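Local coordinates for protein prolyl-tRNA synthetase (Naegleria fowleri, PDB 6UYH) that probably joins proline to its cognate tRNA through an ATP-dependent prolyl-adenylate step, as a class II aminoacyl-tRNA synthetase that also binds halofuginone, at residues E24-S27 with Q28-K32; P126-A129 with K130-Q133; E183-T186 with I187-L190; E412-E415 with R416-V419. All coordinates share one frame; numbering follows the deposited sequence.

Each of the four contacts is local, made between side chains a turn apart, yet together they sample much of the chain. They follow in series: interaction 1 on helix 22-32, interaction 2 at the end of helix 121-131, interaction 3 within helix 177-198, and interaction 4 where helix 391-415 runs into strand 417-419. Interactions 2 and 3 both belong to the class II synthetase core, their centres 24 Å apart; interaction 1 is 47 Å from interaction 2, centre to centre, across the middle of the chain. No two of them touch. Interaction 2 meets the second subunit, whereas side chains of interaction 3 come to about 9 Å from the bound halofuginone and from the nucleotide analogue.

Interaction 1. Residues E24-S27 with Q28-K32; sequences EWYS and QVITK
Gln28 reaches back one helical turn to Glu24, and its side chain can be followed atom by atom. CB and CG rise past the carbonyl oxygen of Glu24, which is itself bonded to the Gln28 backbone N; CG also lies 3.5 Å from Glu24 OE2. Beyond CG the chain is extended (chi2 -162°), which carries the amide to the carboxylate. There NE2 donates to Glu24 OE2 at 2.9 Å, using the anti lone pair of that oxygen, with the acceptor nearly in the amide plane although the amide and carboxylate planes stand 71° apart. The other tip atom, OE1, accepts from Lys32 NZ at 3.0 Å, from above its carbonyl plane, and from the backbone N of Asp15.

Elsewhere on the same helix, methyl groups sit over aromatic faces. Val29 CG2 lies 3.6 Å from the centroid of the five-membered ring of Trp25, a CH-pi contact, while Ile30 CG2 stands 4.1 Å from the centroid of the Tyr26 phenol ring. Polar atoms tether both rings, Trp25 NE1 to Asp285 O and Tyr26 OH to Pro158 O. Thr31 turns OG1 back onto Ser27 O at 2.8 Å, and its own backbone N approaches that oxygen from the opposite face. The chemistry implies an amphipathic helix: Trp25, Tyr26, Val29 and Ile30 are buried, methyls against ring faces, while Glu24, Gln28 and Lys32 form a partly exposed polar chain.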
ATOM      1  N   GLU A  24       9.112  13.454 -26.170  1.00 24.08           N
ATOM      2  CA  GLU A  24      10.494  13.037 -25.972  1.00 25.04           C
ATOM      3  C   GLU A  24      11.092  13.703 -24.735  1.00 30.15           C
ATOM      4  O   GLU A  24      11.797  13.050 -23.957  1.00 25.93           O
ATOM      5  CB  GLU A  24      11.318  13.338 -27.225  1.00 30.78           C
ATOM      6  CG  GLU A  24      12.812  13.042 -27.085  1.00 42.64           C
ATOM      7  CD  GLU A  24      13.137  11.578 -26.798  1.00 51.24           C
ATOM      8  OE1 GLU A  24      12.280  10.697 -27.041  1.00 53.12           O
ATOM      9  OE2 GLU A  24      14.269  11.313 -26.328  1.00 47.54           O
ATOM     10  N   TRP A  25      10.801  14.994 -24.532  1.00 24.14           N
ATOM     11  CA  TRP A  25      11.189  15.676 -23.295  1.00 22.57           C
ATOM     12  C   TRP A  25      10.689  14.922 -22.068  1.00 21.76           C
ATOM     13  O   TRP A  25      11.437  14.685 -21.111  1.00 23.22           O
ATOM     14  CB  TRP A  25      10.645  17.114 -23.282  1.00 22.84           C
ATOM     15  CG  TRP A  25      10.812  17.786 -21.939  1.00 23.67           C
ATOM     16  CD1 TRP A  25      11.910  18.479 -21.499  1.00 25.10           C
ATOM     17  CD2 TRP A  25       9.866  17.809 -20.861  1.00 22.57           C
ATOM     18  NE1 TRP A  25      11.700  18.939 -20.219  1.00 24.39           N
ATOM     19  CE2 TRP A  25      10.456  18.539 -19.803  1.00 22.49           C
ATOM     20  CE3 TRP A  25       8.566  17.301 -20.692  1.00 21.01           C
ATOM     21  CZ2 TRP A  25       9.807  18.754 -18.588  1.00 22.42           C
ATOM     22  CZ3 TRP A  25       7.917  17.515 -19.477  1.00 22.82           C
ATOM     23  CH2 TRP A  25       8.539  18.239 -18.441  1.00 25.97           C
ATOM     24  N   TYR A  26       9.409  14.541 -22.084  1.00 20.62           N
ATOM     25  CA  TYR A  26       8.803  13.863 -20.945  1.00 19.55           C
ATOM     26  C   TYR A  26       9.490  12.538 -20.672  1.00 23.20           C
ATOM     27  O   TYR A  26       9.809  12.212 -19.519  1.00 20.43           O
ATOM     28  CB  TYR A  26       7.319  13.640 -21.244  1.00 18.99           C
ATOM     29  CG  TYR A  26       6.459  13.086 -20.136  1.00 22.47           C
ATOM     30  CD1 TYR A  26       6.346  13.746 -18.920  1.00 20.09           C
ATOM     31  CD2 TYR A  26       5.710  11.927 -20.331  1.00 18.04           C
ATOM     32  CE1 TYR A  26       5.528  13.262 -17.920  1.00 20.67           C
ATOM     33  CE2 TYR A  26       4.871  11.431 -19.332  1.00 20.41           C
ATOM     34  CZ  TYR A  26       4.786  12.105 -18.133  1.00 20.49           C
ATOM     35  OH  TYR A  26       3.952  11.635 -17.142  1.00 17.08           O
ATOM     36  N   SER A  27       9.748  11.770 -21.727  1.00 22.56           N
ATOM     37  CA  SER A  27      10.446  10.506 -21.555  1.00 20.94           C
ATOM     38  C   SER A  27      11.820  10.718 -20.931  1.00 22.99           C
ATOM     39  O   SER A  27      12.199  10.001 -19.996  1.00 25.70           O
ATOM     40  CB  SER A  27      10.563   9.796 -22.899  1.00 22.77           C
ATOM     41  OG  SER A  27      11.279   8.586 -22.755  1.00 26.39           O
ATOM     42  N   GLN A  28      12.564  11.716 -21.411  1.00 21.66           N
ATOM     43  CA  GLN A  28      13.900  11.954 -20.876  1.00 21.87           C
ATOM     44  C   GLN A  28      13.839  12.417 -19.426  1.00 26.96           C
ATOM     45  O   GLN A  28      14.649  11.983 -18.601  1.00 25.78           O
ATOM     46  CB  GLN A  28      14.648  12.964 -21.747  1.00 27.68           C
ATOM     47  CG  GLN A  28      15.023  12.404 -23.116  1.00 29.05           C
ATOM     48  CD  GLN A  28      16.107  13.210 -23.804  1.00 33.51           C
ATOM     49  OE1 GLN A  28      16.962  13.809 -23.149  1.00 38.68           O
ATOM     50  NE2 GLN A  28      16.067  13.242 -25.132  1.00 39.32           N
ATOM     51  N   VAL A  29      12.863  13.266 -19.083  1.00 23.80           N
ATOM     52  CA  VAL A  29      12.799  13.788 -17.719  1.00 24.47           C
ATOM     53  C   VAL A  29      12.412  12.688 -16.728  1.00 23.13           C
ATOM     54  O   VAL A  29      12.994  12.590 -15.641  1.00 24.22           O
ATOM     55  CB  VAL A  29      11.839  14.992 -17.643  1.00 25.76           C
ATOM     56  CG1 VAL A  29      11.558  15.367 -16.189  1.00 23.88           C
ATOM     57  CG2 VAL A  29      12.430  16.192 -18.387  1.00 24.50           C
ATOM     58  N   ILE A  30      11.426  11.847 -17.066  1.00 21.28           N
ATOM     59  CA  ILE A  30      10.990  10.864 -16.074  1.00 17.91           C
ATOM     60  C   ILE A  30      12.034   9.759 -15.884  1.00 19.44           C
ATOM     61  O   ILE A  30      12.135   9.186 -14.794  1.00 22.82           O
ATOM     62  CB  ILE A  30       9.612  10.271 -16.420  1.00 20.08           C
ATOM     63  CG1 ILE A  30       9.679   9.421 -17.692  1.00 20.12           C
ATOM     64  CG2 ILE A  30       8.534  11.390 -16.471  1.00 19.13           C
ATOM     65  CD1 ILE A  30       8.304   8.957 -18.214  1.00 19.67           C
ATOM     66  N   THR A  31      12.826   9.448 -16.918  1.00 21.30           N
ATOM     67  CA  THR A  31      13.829   8.389 -16.782  1.00 22.78           C
ATOM     68  C   THR A  31      15.123   8.916 -16.175  1.00 27.00           C
ATOM     69  O   THR A  31      15.685   8.293 -15.264  1.00 27.55           O
ATOM     70  CB  THR A  31      14.127   7.720 -18.134  1.00 22.84           C
ATOM     71  OG1 THR A  31      14.560   8.697 -19.094  1.00 24.41           O
ATOM     72  CG2 THR A  31      12.896   6.973 -18.656  1.00 21.57           C
ATOM     73  N   LYS A  32      15.631  10.040 -16.683  1.00 24.81           N
ATOM     74  CA  LYS A  32      16.935  10.522 -16.234  1.00 22.98           C
ATOM     75  C   LYS A  32      16.885  11.090 -14.822  1.00 23.49           C
ATOM     76  O   LYS A  32      17.919  11.145 -14.148  1.00 27.53           O
ATOM     77  CB  LYS A  32      17.476  11.560 -17.222  1.00 25.39           C
ATOM     78  CG  LYS A  32      17.749  10.961 -18.588  1.00 27.14           C
ATOM     79  CD  LYS A  32      18.265  11.990 -19.588  1.00 28.28           C
ATOM     80  CE  LYS A  32      18.616  11.314 -20.908  1.00 34.15           C
ATOM     81  NZ  LYS A  32      19.175  12.262 -21.917  1.00 31.80           N
TER

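Interaction 2. Residues P126-A129 with K130-Q133; sequences PSYA and KWIQ
The indole of Trp131 lies with one face over the backbone and side chain of Ser127, one turn earlier in the helix. Ser127 CB sits 3.7 Å from the centroid of the six-membered ring, only 11° off its normal, in a well-centred CH-pi contact. On the same face Ser127 O stands 3.2 Å above the ring plane, offset toward the rim near Trp131 CG. The indole is folded back in this way because CG is anti to the carbonyl carbon (chi1 -65°) and chi2 is a small -25°. At the rim, NE1 donates to Asp37 of the second subunit, and Arg48 of that subunit makes a cation-pi contact with the ring. The ring of Tyr128 meets Trp131 obliquely, with Tyr128 CD1 4.3 Å from Trp131 CE3, and its hydroxyl bonds to His171 O.

The backbone beneath is the last turn of a helix. Trp131 N donates to Ser127 O at 2.8 Å, and Ile132 N to Tyr128 O at 3.0 Å, although Ile132 has already left helical geometry. Ile132 CD1 comes within 4.3 Å of Tyr128 CB. Past the helix end, Gln133 bends its chain back so that NE2 donates to Lys130 O at 3.3 Å, from above the carbonyl plane. Lys130 extends outward to a salt bridge with Asp37 of the second subunit, so this turn belongs to the dimer contact. Inward, Tyr128, Trp131 and Ile132 pack on strand 140-149 through Leu140 and Leu142, while Gln133 pairs by its backbone with Glu255.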
ATOM      1  N   PRO A 126     -21.833  -6.179  -2.882  1.00 21.33           N
ATOM      2  CA  PRO A 126     -22.514  -7.309  -2.223  1.00 26.32           C
ATOM      3  C   PRO A 126     -22.236  -7.370  -0.729  1.00 24.89           C
ATOM      4  O   PRO A 126     -23.137  -7.707   0.048  1.00 24.99           O
ATOM      5  CB  PRO A 126     -21.973  -8.531  -2.979  1.00 26.00           C
ATOM      6  CG  PRO A 126     -21.688  -8.001  -4.348  1.00 24.19           C
ATOM      7  CD  PRO A 126     -21.103  -6.632  -4.083  1.00 22.68           C
ATOM      8  N   SER A 127     -21.017  -7.021  -0.301  1.00 21.10           N
ATOM      9  CA  SER A 127     -20.720  -6.942   1.130  1.00 23.36           C
ATOM     10  C   SER A 127     -21.475  -5.799   1.790  1.00 23.43           C
ATOM     11  O   SER A 127     -21.938  -5.929   2.930  1.00 24.25           O
ATOM     12  CB  SER A 127     -19.215  -6.765   1.343  1.00 22.16           C
ATOM     13  OG  SER A 127     -18.525  -7.926   0.941  1.00 22.80           O
ATOM     14  N   TYR A 128     -21.584  -4.660   1.102  1.00 16.70           N
ATOM     15  CA  TYR A 128     -22.337  -3.540   1.653  1.00 19.50           C
ATOM     16  C   TYR A 128     -23.780  -3.938   1.918  1.00 22.77           C
ATOM     17  O   TYR A 128     -24.369  -3.536   2.928  1.00 25.34           O
ATOM     18  CB  TYR A 128     -22.274  -2.345   0.692  1.00 19.08           C
ATOM     19  CG  TYR A 128     -21.033  -1.477   0.810  1.00 19.01           C
ATOM     20  CD1 TYR A 128     -19.772  -2.039   0.943  1.00 20.62           C
ATOM     21  CD2 TYR A 128     -21.127  -0.089   0.754  1.00 21.59           C
ATOM     22  CE1 TYR A 128     -18.641  -1.250   1.048  1.00 22.02           C
ATOM     23  CE2 TYR A 128     -19.998   0.712   0.865  1.00 21.40           C
ATOM     24  CZ  TYR A 128     -18.763   0.128   1.006  1.00 19.51           C
ATOM     25  OH  TYR A 128     -17.632   0.912   1.111  1.00 17.67           O
ATOM     26  N   ALA A 129     -24.367  -4.734   1.021  1.00 22.89           N
ATOM     27  CA  ALA A 129     -25.746  -5.172   1.218  1.00 22.77           C
ATOM     28  C   ALA A 129     -25.862  -6.067   2.442  1.00 25.26           C
ATOM     29  O   ALA A 129     -26.895  -6.065   3.121  1.00 28.48           O
ATOM     30  CB  ALA A 129     -26.253  -5.899  -0.029  1.00 26.53           C
ATOM     31  N   LYS A 130     -24.802  -6.823   2.738  1.00 21.64           N
ATOM     32  CA  LYS A 130     -24.789  -7.680   3.918  1.00 22.88           C
ATOM     33  C   LYS A 130     -24.599  -6.868   5.190  1.00 21.09           C
ATOM     34  O   LYS A 130     -25.265  -7.124   6.200  1.00 25.27           O
ATOM     35  CB  LYS A 130     -23.674  -8.718   3.789  1.00 24.76           C
ATOM     36  CG  LYS A 130     -23.486  -9.565   5.037  1.00 36.16           C
ATOM     37  CD  LYS A 130     -22.117 -10.217   5.067  1.00 38.45           C
ATOM     38  CE  LYS A 130     -21.873 -10.889   6.414  1.00 46.16           C
ATOM     39  NZ  LYS A 130     -20.481 -11.379   6.549  1.00 52.17           N
ATOM     40  N   TRP A 131     -23.676  -5.904   5.162  1.00 22.36           N
ATOM     41  CA  TRP A 131     -23.274  -5.190   6.368  1.00 24.82           C
ATOM     42  C   TRP A 131     -24.284  -4.135   6.802  1.00 31.25           C
ATOM     43  O   TRP A 131     -24.358  -3.817   7.994  1.00 29.35           O
ATOM     44  CB  TRP A 131     -21.913  -4.525   6.156  1.00 23.30           C
ATOM     45  CG  TRP A 131     -20.802  -5.495   5.961  1.00 23.21           C
ATOM     46  CD1 TRP A 131     -20.757  -6.778   6.399  1.00 23.54           C
ATOM     47  CD2 TRP A 131     -19.569  -5.260   5.269  1.00 22.60           C
ATOM     48  NE1 TRP A 131     -19.566  -7.362   6.027  1.00 23.03           N
ATOM     49  CE2 TRP A 131     -18.822  -6.449   5.334  1.00 21.02           C
ATOM     50  CE3 TRP A 131     -19.029  -4.158   4.598  1.00 24.68           C
ATOM     51  CZ2 TRP A 131     -17.556  -6.572   4.760  1.00 20.09           C
ATOM     52  CZ3 TRP A 131     -17.765  -4.274   4.036  1.00 22.49           C
ATOM     53  CH2 TRP A 131     -17.048  -5.478   4.113  1.00 16.56           C
ATOM     54  N   ILE A 132     -25.042  -3.568   5.872  1.00 26.99           N
ATOM     55  CA  ILE A 132     -26.011  -2.526   6.191  1.00 27.93           C
ATOM     56  C   ILE A 132     -27.373  -3.177   6.390  1.00 33.88           C
ATOM     57  O   ILE A 132     -27.908  -3.821   5.482  1.00 31.79           O
ATOM     58  CB  ILE A 132     -26.052  -1.454   5.090  1.00 33.81           C
ATOM     59  CG1 ILE A 132     -24.695  -0.759   5.002  1.00 32.15           C
ATOM     60  CG2 ILE A 132     -27.155  -0.427   5.375  1.00 32.44           C
ATOM     61  CD1 ILE A 132     -24.423  -0.092   3.670  1.00 28.70           C
ATOM     62  N   GLN A 133     -27.917  -3.048   7.597  1.00 36.48           N
ATOM     63  CA  GLN A 133     -29.210  -3.646   7.895  1.00 38.88           C
ATOM     64  C   GLN A 133     -30.166  -2.620   8.490  1.00 43.95           C
ATOM     65  O   GLN A 133     -31.380  -2.697   8.271  1.00 43.26           O
ATOM     66  CB  GLN A 133     -29.031  -4.840   8.835  1.00 41.32           C
ATOM     67  CG  GLN A 133     -28.328  -6.030   8.182  1.00 49.52           C
ATOM     68  CD  GLN A 133     -29.127  -6.613   7.018  1.00 58.60           C
ATOM     69  OE1 GLN A 133     -30.300  -6.966   7.170  1.00 65.75           O
ATOM     70  NE2 GLN A 133     -28.496  -6.708   5.850  1.00 43.58           N
TER

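Interaction 3. Residues E183-T186 with I187-L190; sequences EVFT and ILEL
Glu183 and Ile187 run side by side, pointing the same way from one flank of the helix. Their closest side-chain atoms are Glu183 CG and Ile187 CG1, 3.9 Å apart, so the aliphatic part of the acid packs along the isoleucine. With CG anti to the backbone N (chi1 -179°), the extended chain carries the carboxylate to Ser172, Asn267 and Trp269. There this buried group is satisfied on both oxygens: OE2 by Ser172, OE1 by Asn267 and the indole NH of Trp269. Three partners around one carboxylate would be expected to fix its rotation and to favour the ionised form. Ile187 itself rests on Trp269, so acid and isoleucine share that neighbour.

On another flank Phe185 and Leu188 meet more loosely and at an oblique angle, Phe185 CD1 standing 4.4 Å from Leu188 CD2. Both also touch Leu480. The phenyl ring has Val184 CG1 4.2 Å above one face, displaced toward its rim. The carboxylate of Glu189 forms a salt bridge with Lys205 through OE1.

Regular backbone bonds space these side chains, the shortest being Ile187 N to Glu183 O at 2.8 Å. Leu190 faces helix 49-67 through Phe62 and Ile66, whereas Val184 and Leu188 lie on strand 219-227. The arrangement is that of a helix packed against the antiparallel sheet of a class II synthetase catalytic domain, with the side chain of Ile187 about 9 Å from halofuginone and that of Leu188 about 9 Å from the nucleotide analogue.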
ATOM      1  N   GLU A 183     -20.660  14.866   1.291  1.00 24.98           N
ATOM      2  CA  GLU A 183     -19.379  14.172   1.176  1.00 24.87           C
ATOM      3  C   GLU A 183     -18.770  14.338  -0.215  1.00 27.65           C
ATOM      4  O   GLU A 183     -17.552  14.496  -0.343  1.00 22.13           O
ATOM      5  CB  GLU A 183     -19.525  12.689   1.498  1.00 22.95           C
ATOM      6  CG  GLU A 183     -18.161  11.980   1.395  1.00 23.86           C
ATOM      7  CD  GLU A 183     -18.234  10.467   1.344  1.00 26.36           C
ATOM      8  OE1 GLU A 183     -18.733   9.917   0.344  1.00 26.58           O
ATOM      9  OE2 GLU A 183     -17.763   9.822   2.300  1.00 28.51           O
ATOM     10  N   VAL A 184     -19.595  14.299  -1.272  1.00 24.53           N
ATOM     11  CA  VAL A 184     -19.063  14.457  -2.629  1.00 21.89           C
ATOM     12  C   VAL A 184     -18.165  15.688  -2.713  1.00 19.61           C
ATOM     13  O   VAL A 184     -17.035  15.631  -3.221  1.00 21.93           O
ATOM     14  CB  VAL A 184     -20.207  14.544  -3.657  1.00 24.96           C
ATOM     15  CG1 VAL A 184     -19.631  14.953  -5.040  1.00 22.79           C
ATOM     16  CG2 VAL A 184     -20.954  13.227  -3.751  1.00 28.71           C
ATOM     17  N   PHE A 185     -18.652  16.817  -2.199  1.00 21.61           N
ATOM     18  CA  PHE A 185     -17.920  18.068  -2.369  1.00 22.05           C
ATOM     19  C   PHE A 185     -16.811  18.216  -1.338  1.00 24.42           C
ATOM     20  O   PHE A 185     -15.809  18.892  -1.604  1.00 26.58           O
ATOM     21  CB  PHE A 185     -18.911  19.240  -2.351  1.00 24.37           C
ATOM     22  CG  PHE A 185     -19.818  19.241  -3.549  1.00 25.69           C
ATOM     23  CD1 PHE A 185     -19.403  19.818  -4.746  1.00 25.05           C
ATOM     24  CD2 PHE A 185     -21.049  18.602  -3.504  1.00 28.67           C
ATOM     25  CE1 PHE A 185     -20.216  19.795  -5.868  1.00 25.00           C
ATOM     26  CE2 PHE A 185     -21.872  18.574  -4.621  1.00 27.34           C
ATOM     27  CZ  PHE A 185     -21.454  19.172  -5.805  1.00 31.14           C
ATOM     28  N   THR A 186     -16.964  17.572  -0.179  1.00 22.36           N
ATOM     29  CA  THR A 186     -15.872  17.471   0.788  1.00 22.57           C
ATOM     30  C   THR A 186     -14.681  16.713   0.203  1.00 22.95           C
ATOM     31  O   THR A 186     -13.526  17.148   0.330  1.00 21.27           O
ATOM     32  CB  THR A 186     -16.385  16.787   2.059  1.00 26.70           C
ATOM     33  OG1 THR A 186     -17.380  17.616   2.677  1.00 26.70           O
ATOM     34  CG2 THR A 186     -15.239  16.529   3.042  1.00 28.21           C
ATOM     35  N   ILE A 187     -14.937  15.571  -0.448  1.00 20.36           N
ATOM     36  CA  ILE A 187     -13.843  14.821  -1.067  1.00 18.42           C
ATOM     37  C   ILE A 187     -13.263  15.607  -2.234  1.00 18.62           C
ATOM     38  O   ILE A 187     -12.043  15.629  -2.440  1.00 19.51           O
ATOM     39  CB  ILE A 187     -14.315  13.418  -1.509  1.00 17.81           C
ATOM     40  CG1 ILE A 187     -14.745  12.576  -0.290  1.00 18.28           C
ATOM     41  CG2 ILE A 187     -13.203  12.680  -2.282  1.00 15.52           C
ATOM     42  CD1 ILE A 187     -13.613  12.257   0.681  1.00 22.36           C
ATOM     43  N   LEU A 188     -14.124  16.273  -3.013  1.00 17.87           N
ATOM     44  CA  LEU A 188     -13.636  17.079  -4.132  1.00 20.08           C
ATOM     45  C   LEU A 188     -12.691  18.177  -3.649  1.00 20.64           C
ATOM     46  O   LEU A 188     -11.673  18.464  -4.293  1.00 20.13           O
ATOM     47  CB  LEU A 188     -14.814  17.689  -4.899  1.00 18.34           C
ATOM     48  CG  LEU A 188     -14.422  18.324  -6.244  1.00 21.29           C
ATOM     49  CD1 LEU A 188     -14.039  17.256  -7.252  1.00 21.58           C
ATOM     50  CD2 LEU A 188     -15.540  19.213  -6.775  1.00 22.29           C
ATOM     51  N   GLU A 189     -13.013  18.802  -2.515  1.00 21.22           N
ATOM     52  CA  GLU A 189     -12.108  19.787  -1.933  1.00 22.39           C
ATOM     53  C   GLU A 189     -10.796  19.141  -1.487  1.00 21.42           C
ATOM     54  O   GLU A 189      -9.727  19.745  -1.626  1.00 22.67           O
ATOM     55  CB  GLU A 189     -12.795  20.498  -0.770  1.00 24.90           C
ATOM     56  CG  GLU A 189     -11.881  21.346   0.110  1.00 24.89           C
ATOM     57  CD  GLU A 189     -11.302  22.571  -0.593  1.00 31.61           C
ATOM     58  OE1 GLU A 189     -11.714  22.893  -1.730  1.00 27.54           O
ATOM     59  OE2 GLU A 189     -10.435  23.235   0.009  1.00 32.16           O
ATOM     60  N   LEU A 190     -10.842  17.910  -0.965  1.00 20.69           N
ATOM     61  CA  LEU A 190      -9.596  17.239  -0.602  1.00 20.25           C
ATOM     62  C   LEU A 190      -8.737  16.967  -1.828  1.00 22.68           C
ATOM     63  O   LEU A 190      -7.509  17.061  -1.759  1.00 20.57           O
ATOM     64  CB  LEU A 190      -9.868  15.932   0.145  1.00 18.89           C
ATOM     65  CG  LEU A 190     -10.383  16.039   1.578  1.00 28.39           C
ATOM     66  CD1 LEU A 190     -10.453  14.641   2.194  1.00 26.50           C
ATOM     67  CD2 LEU A 190      -9.481  16.947   2.422  1.00 28.23           C
TER

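Interaction 4. Residues E412-E415 with R416-V419; sequences EMNE and RIVV
Apolar packing across the turn centres on Ile417, whose CD1 comes 4.3 Å from Met413 CG. Behind them Met435 and Ile204 touch both Met413 and Ile417. Two carbon-oxygen contacts flank this pair. Asn414 runs alongside Ile417 in the same direction, its OD1 4.1 Å from Ile417 CD1, and Arg416 CG lies 3.1 Å from Glu412 O, close for a carbon and an oxygen.

The backbone bonds change from i-4 to i-3 partners here. Arg416 N donates to Met413 O at 2.9 Å and only weakly to Glu412 O, and Ile417 N reaches Asn414 O at 3.3 Å. Both i to i-3 donors stand well above the carbonyl planes of their acceptors. This is a helix-to-strand junction: helix 391-415 leads into strand 417-419, which pairs in parallel with strand 435-440. A water donates to Ile417 O at 2.9 Å and weakly to Glu415 O, linking the two carbonyls.

Among charged groups, Arg416 folds at chi2 and chi3 (-82° and -75°), bringing NH2 to the carbonyl oxygens of Ala228 and Gly433. Its NH1 stays 5.7 Å from Glu412 OE1, while Glu415 forms its salt bridge with Lys411.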
ATOM      1  N   GLU A 412      -0.585  30.954 -15.631  1.00 29.64           N
ATOM      2  CA  GLU A 412      -0.574  30.352 -16.963  1.00 28.99           C
ATOM      3  C   GLU A 412      -1.933  29.756 -17.307  1.00 28.70           C
ATOM      4  O   GLU A 412      -2.461  29.977 -18.402  1.00 30.52           O
ATOM      5  CB  GLU A 412       0.508  29.276 -17.055  1.00 34.51           C
ATOM      6  CG  GLU A 412       1.934  29.785 -16.958  1.00 54.87           C
ATOM      7  CD  GLU A 412       2.963  28.683 -17.172  1.00 72.18           C
ATOM      8  OE1 GLU A 412       2.613  27.652 -17.787  1.00 80.05           O
ATOM      9  OE2 GLU A 412       4.118  28.842 -16.722  1.00 78.49           O
ATOM     10  N   MET A 413      -2.518  28.989 -16.383  1.00 25.45           N
ATOM     11  CA  MET A 413      -3.797  28.346 -16.679  1.00 23.68           C
ATOM     12  C   MET A 413      -4.883  29.378 -16.972  1.00 30.56           C
ATOM     13  O   MET A 413      -5.618  29.258 -17.962  1.00 29.36           O
ATOM     14  CB  MET A 413      -4.215  27.442 -15.520  1.00 20.34           C
ATOM     15  CG  MET A 413      -5.553  26.733 -15.786  1.00 24.49           C
ATOM     16  SD  MET A 413      -5.973  25.520 -14.533  1.00 30.89           S
ATOM     17  CE  MET A 413      -6.411  26.614 -13.194  1.00 29.40           C
ATOM     18  N   ASN A 414      -4.989  30.408 -16.124  1.00 24.82           N
ATOM     19  CA  ASN A 414      -6.067  31.383 -16.271  1.00 29.26           C
ATOM     20  C   ASN A 414      -5.918  32.186 -17.557  1.00 34.49           C
ATOM     21  O   ASN A 414      -6.920  32.533 -18.194  1.00 32.32           O
ATOM     22  CB  ASN A 414      -6.106  32.317 -15.059  1.00 30.36           C
ATOM     23  CG  ASN A 414      -6.719  31.661 -13.842  1.00 39.22           C
ATOM     24  OD1 ASN A 414      -7.583  30.794 -13.967  1.00 39.67           O
ATOM     25  ND2 ASN A 414      -6.278  32.072 -12.654  1.00 37.44           N
ATOM     26  N   GLU A 415      -4.678  32.495 -17.948  1.00 28.49           N
ATOM     27  CA  GLU A 415      -4.429  33.171 -19.220  1.00 32.62           C
ATOM     28  C   GLU A 415      -4.857  32.328 -20.412  1.00 34.76           C
ATOM     29  O   GLU A 415      -5.054  32.874 -21.506  1.00 38.31           O
ATOM     30  CB  GLU A 415      -2.941  33.507 -19.367  1.00 32.11           C
ATOM     31  CG  GLU A 415      -2.437  34.645 -18.494  1.00 40.44           C
ATOM     32  CD  GLU A 415      -0.913  34.755 -18.491  1.00 49.75           C
ATOM     33  OE1 GLU A 415      -0.229  33.782 -18.883  1.00 49.22           O
ATOM     34  OE2 GLU A 415      -0.400  35.820 -18.089  1.00 53.02           O
ATOM     35  N   ARG A 416      -4.990  31.012 -20.231  1.00 27.41           N
ATOM     36  CA  ARG A 416      -5.292  30.090 -21.318  1.00 28.35           C
ATOM     37  C   ARG A 416      -6.729  29.597 -21.268  1.00 23.90           C
ATOM     38  O   ARG A 416      -7.056  28.584 -21.892  1.00 27.64           O
ATOM     39  CB  ARG A 416      -4.322  28.911 -21.299  1.00 27.13           C
ATOM     40  CG  ARG A 416      -2.869  29.327 -21.399  1.00 35.19           C
ATOM     41  CD  ARG A 416      -2.458  29.591 -22.821  1.00 42.40           C
ATOM     42  NE  ARG A 416      -2.289  28.348 -23.558  1.00 44.23           N
ATOM     43  CZ  ARG A 416      -1.190  27.596 -23.502  1.00 44.63           C
ATOM     44  NH1 ARG A 416      -0.169  27.974 -22.742  1.00 44.39           N
ATOM     45  NH2 ARG A 416      -1.116  26.470 -24.204  1.00 30.18           N
ATOM     46  N   ILE A 417      -7.583  30.282 -20.513  1.00 25.45           N
ATOM     47  CA  ILE A 417      -9.025  30.051 -20.522  1.00 27.92           C
ATOM     48  C   ILE A 417      -9.664  31.249 -21.210  1.00 29.14           C
ATOM     49  O   ILE A 417      -9.566  32.379 -20.719  1.00 27.06           O
ATOM     50  CB  ILE A 417      -9.584  29.860 -19.107  1.00 27.71           C
ATOM     51  CG1 ILE A 417      -9.026  28.584 -18.476  1.00 25.38           C
ATOM     52  CG2 ILE A 417     -11.106  29.784 -19.148  1.00 26.75           C
ATOM     53  CD1 ILE A 417      -9.264  28.506 -16.972  1.00 31.61           C
ATOM     54  N   VAL A 418     -10.299  31.005 -22.354  1.00 24.61           N
ATOM     55  CA  VAL A 418     -10.846  32.050 -23.204  1.00 22.41           C
ATOM     56  C   VAL A 418     -12.353  31.861 -23.283  1.00 23.33           C
ATOM     57  O   VAL A 418     -12.824  30.755 -23.571  1.00 22.40           O
ATOM     58  CB  VAL A 418     -10.231  32.000 -24.612  1.00 25.97           C
ATOM     59  CG1 VAL A 418     -10.834  33.075 -25.492  1.00 27.37           C
ATOM     60  CG2 VAL A 418      -8.709  32.135 -24.530  1.00 32.13           C
ATOM     61  N   VAL A 419     -13.098  32.941 -23.063  1.00 24.09           N
ATOM     62  CA  VAL A 419     -14.538  32.938 -23.318  1.00 25.17           C
ATOM     63  C   VAL A 419     -14.766  32.974 -24.825  1.00 22.56           C
ATOM     64  O   VAL A 419     -14.364  33.927 -25.505  1.00 26.11           O
ATOM     65  CB  VAL A 419     -15.213  34.136 -22.641  1.00 25.66           C
ATOM     66  CG1 VAL A 419     -16.708  34.163 -22.971  1.00 25.09           C
ATOM     67  CG2 VAL A 419     -14.994  34.101 -21.144  1.00 29.35           C
TER
HETATM   68  O   HOH W   1      -7.725  34.615 -21.089  1.00 43.03           O